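Local coordinates for flagellar protein (Xanthomonas campestris pv. campestris, PDB 3C12) that probably takes part in flagellar hook formation as a hook-capping scaffold, represented here by its C-terminal part with Ig-like and Tudor-like domains, at residues A[21-24]-A[28-31]; A[118-121]-A[127-130]. One frame throughout, in Å; residues are numbered along the deposited sequence.

Contact 1: A[21-24]-A[28-31]; sequences VAID and SAKG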
loop_
_atom_site.group_PDB
_atom_site.type_symbol
_atom_site.label_atom_id
_atom_site.label_comp_id
_atom_site.label_asym_id
_atom_site.label_seq_id
_atom_site.Cartn_x
_atom_site.Cartn_y
_atom_site.Cartn_z
ATOM N N VAL A 21 2.577 -3.146 9.981
ATOM C CA VAL A 21 3.892 -3.712 10.256
ATOM C C VAL A 21 3.741 -4.613 11.473
ATOM O O VAL A 21 2.754 -4.525 12.189
ATOM C CB VAL A 21 4.924 -2.611 10.574
ATOM C CG1 VAL A 21 5.026 -1.643 9.413
ATOM C CG2 VAL A 21 4.520 -1.873 11.827
ATOM N N ALA A 22 4.706 -5.483 11.717
ATOM C CA ALA A 22 4.586 -6.366 12.864
ATOM C C ALA A 22 5.856 -6.433 13.697
ATOM O O ALA A 22 6.963 -6.251 13.184
ATOM C CB ALA A 22 4.192 -7.760 12.403
ATOM N N ILE A 23 5.684 -6.672 14.994
ATOM C CA ILE A 23 6.818 -6.798 15.898
ATOM C C ILE A 23 6.624 -7.986 16.822
ATOM O O ILE A 23 5.498 -8.328 17.189
ATOM C CB ILE A 23 7.014 -5.554 16.792
ATOM C CG1 ILE A 23 5.681 -5.158 17.423
ATOM C CG2 ILE A 23 7.659 -4.440 16.002
ATOM C CD1 ILE A 23 5.807 -4.118 18.512
ATOM N N ASP A 24 7.735 -8.624 17.170
ATOM C CA ASP A 24 7.722 -9.745 18.092
ATOM C C ASP A 24 7.897 -9.095 19.460
ATOM O O ASP A 24 7.381 -7.997 19.697
ATOM C CB ASP A 24 8.880 -10.702 17.794
ATOM C CG ASP A 24 10.205 -9.987 17.610
ATOM O OD1 ASP A 24 11.238 -10.680 17.516
ATOM O OD2 ASP A 24 10.221 -8.740 17.548
ATOM N N SER A 28 11.477 -4.216 16.518
ATOM C CA SER A 28 11.908 -3.653 15.233
ATOM C C SER A 28 11.160 -4.064 13.960
ATOM O O SER A 28 11.043 -5.250 13.621
ATOM C CB SER A 28 13.413 -3.859 15.035
ATOM O OG SER A 28 14.132 -3.037 15.946
ATOM N N ALA A 29 10.654 -3.047 13.268
ATOM C CA ALA A 29 9.927 -3.207 12.022
ATOM C C ALA A 29 10.454 -2.126 11.093
ATOM O O ALA A 29 10.481 -0.956 11.449
ATOM C CB ALA A 29 8.443 -3.021 12.252
ATOM N N LYS A 30 10.890 -2.521 9.907
ATOM C CA LYS A 30 11.424 -1.566 8.955
ATOM C C LYS A 30 10.741 -1.694 7.603
ATOM O O LYS A 30 10.061 -2.680 7.329
ATOM C CB LYS A 30 12.936 -1.762 8.795
ATOM C CG LYS A 30 13.360 -3.108 8.206
ATOM C CD LYS A 30 14.867 -3.150 7.944
ATOM C CE LYS A 30 15.321 -4.487 7.366
ATOM N NZ LYS A 30 15.175 -5.611 8.332
ATOM N N GLY A 31 10.931 -0.685 6.762
ATOM C CA GLY A 31 10.330 -0.692 5.446
ATOM C C GLY A 31 10.747 0.547 4.685
ATOM O O GLY A 31 11.657 1.264 5.105
#

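Contact 2: A[118-121]-A[127-130]; sequences GLYL and GTSP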
loop_
_atom_site.group_PDB
_atom_site.type_symbol
_atom_site.label_atom_id
_atom_site.label_comp_id
_atom_site.label_asym_id
_atom_site.label_seq_id
_atom_site.Cartn_x
_atom_site.Cartn_y
_atom_site.Cartn_z
ATOM N N GLY A 118 -1.941 -21.593 -6.265
ATOM C CA GLY A 118 -0.660 -20.993 -6.601
ATOM C C GLY A 118 0.320 -21.006 -5.440
ATOM O O GLY A 118 0.055 -21.615 -4.397
ATOM N N LEU A 119 1.448 -20.324 -5.619
ATOM C CA LEU A 119 2.485 -20.269 -4.598
ATOM C C LEU A 119 2.381 -19.038 -3.685
ATOM O O LEU A 119 2.185 -17.908 -4.151
ATOM C CB LEU A 119 3.856 -20.324 -5.269
ATOM C CG LEU A 119 5.060 -20.445 -4.338
ATOM C CD1 LEU A 119 6.283 -20.880 -5.146
ATOM C CD2 LEU A 119 5.316 -19.125 -3.636
ATOM N N TYR A 120 2.526 -19.276 -2.380
ATOM C CA TYR A 120 2.443 -18.227 -1.371
ATOM C C TYR A 120 3.635 -18.168 -0.438
ATOM O O TYR A 120 4.232 -19.189 -0.104
ATOM C CB TYR A 120 1.170 -18.402 -0.545
ATOM C CG TYR A 120 -0.063 -18.205 -1.384
ATOM C CD1 TYR A 120 -0.516 -19.218 -2.239
ATOM C CD2 TYR A 120 -0.705 -16.958 -1.426
ATOM C CE1 TYR A 120 -1.571 -18.992 -3.135
ATOM C CE2 TYR A 120 -1.756 -16.715 -2.314
ATOM C CZ TYR A 120 -2.183 -17.736 -3.172
ATOM O OH TYR A 120 -3.187 -17.487 -4.093
ATOM N N LEU A 121 3.985 -16.957 -0.021
ATOM C CA LEU A 121 5.101 -16.763 0.890
ATOM C C LEU A 121 4.523 -16.604 2.276
ATOM O O LEU A 121 3.507 -15.930 2.466
ATOM C CB LEU A 121 5.891 -15.501 0.550
ATOM C CG LEU A 121 6.211 -15.207 -0.907
ATOM C CD1 LEU A 121 7.316 -14.162 -0.953
ATOM C CD2 LEU A 121 6.655 -16.473 -1.611
ATOM N N GLY A 127 2.279 -12.431 7.852
ATOM C CA GLY A 127 1.351 -13.465 7.460
ATOM C C GLY A 127 1.588 -13.987 6.056
ATOM O O GLY A 127 2.710 -14.328 5.671
ATOM N N THR A 128 0.526 -14.039 5.273
ATOM C CA THR A 128 0.632 -14.564 3.928
ATOM C C THR A 128 0.754 -13.530 2.837
ATOM O O THR A 128 0.261 -12.408 2.950
ATOM C CB THR A 128 -0.567 -15.480 3.609
ATOM O OG1 THR A 128 -0.108 -16.838 3.551
ATOM C CG2 THR A 128 -1.250 -15.072 2.279
ATOM N N SER A 129 1.415 -13.931 1.763
ATOM C CA SER A 129 1.579 -13.056 0.637
ATOM C C SER A 129 1.793 -13.826 -0.637
ATOM O O SER A 129 2.651 -14.695 -0.714
ATOM C CB SER A 129 2.761 -12.116 0.842
ATOM O OG SER A 129 2.926 -11.304 -0.312
ATOM N N PRO A 130 0.996 -13.522 -1.661
ATOM C CA PRO A 130 1.165 -14.225 -2.929
ATOM C C PRO A 130 2.456 -13.765 -3.618
ATOM O O PRO A 130 2.783 -12.572 -3.644
ATOM C CB PRO A 130 -0.081 -13.826 -3.708
ATOM C CG PRO A 130 -0.381 -12.459 -3.175
ATOM C CD PRO A 130 -0.188 -12.649 -1.699
#

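Contact 1: A[21-24]-A[28-31]
Ile23 meets Ser28 and Ala29 through one branch of its side chain. CB lies 4.7 Å from Ser28 N, and the methyl CG2 reaches forward from it: Ile23 CG2 comes to 3.9 Å from Ser28 N and to 4.1 Å from Ala29 CB. The other branch does not follow. CG1 sits between the backbone N and the carbonyl carbon (chi1 48°), and the extended chain carries CD1 away, leaving Ile23 CD1 6.0 Å from Ser28 N. One methyl group therefore touches 28-31 while the longer arm leaves it.

Ala29 receives contacts from several residues. Ala29 CB lies 3.9 Å from Val21 CB and 3.7 Å from Ala22 O, so the methyl touches a valine, a peptide carbonyl and the isoleucine branch. Val21 and Ala29 are buried. Ala22, by contrast, turns its methyl away and takes part through its carbonyl.

No hydrogen bond joins the segments. Their strand axes approach to 7.0 Å at 151°, roughly antiparallel but too far apart for direct pairing. The backbones bond elsewhere: Val21 with Tyr85, Ile23 with Gly83, Ala29 with Trp70 and Gly31 with Phe68. Asp24 OD2 bonds Gly27 N within the connecting turn. Apolar contact between successive strands that bond to different partners is consistent with the beta-sandwich packing of an Ig-like domain.

Contact 2: A[118-121]-A[127-130]
Leu121 and Ser129 form the hydrogen-bonded pair of this antiparallel hairpin. Leu121 N donates to Ser129 O at 2.7 Å with an N-H...O angle of 173°. The return bond, Ser129 N to Leu121 O at 3.0 Å, is more bent (139°). Here the packing is close: the side chain of buried Leu121 lies against the Ser129 carbonyl, Leu121 CG 3.6 Å from Ser129 O, and beyond the hairpin it also touches Leu9, Val112, Leu131 and Val134.

The face carrying Tyr120 and Pro130 is more open. These two residues make the non-hydrogen-bonded pair, and their side chains meet at a slant, Tyr120 CE2 lying 3.6 Å from Pro130 CB. With chi1 -65° Tyr120 CG stands anti to the carbonyl carbon, beside the backbone N, and the ring's hydroxyl bonds Asp117 O outside the two segments. Exposed Thr128 adds a looser contact, its CG2 being 4.2 Å from Tyr120 CD2.

The chemistry implies a division of labour: Pro130, having no N-H, occupies a non-hydrogen-bonded site, while the neighbouring Leu121-Ser129 pair supplies both backbone bonds.

Overall arrangement
The two contacts follow one another along the chain, contact 1 closing before contact 2 opens. Their centres are 19 Å apart and their nearest atoms about 7 Å, without touching. Strand 98-115 links them: Lys30 of contact 1 bonds Asp106 through the backbone, and Tyr120 of contact 2 bonds Thr113 in the same way. The centre of contact 1 lies about 7 Å from the centre of the chain, that of contact 2 about 16 Å, which agrees with a more buried character for the first. They also differ in kind, side-chain packing without interstrand hydrogen bonds against a hydrogen-bonded hairpin. No residue of the other chain in the assembly touches either contact.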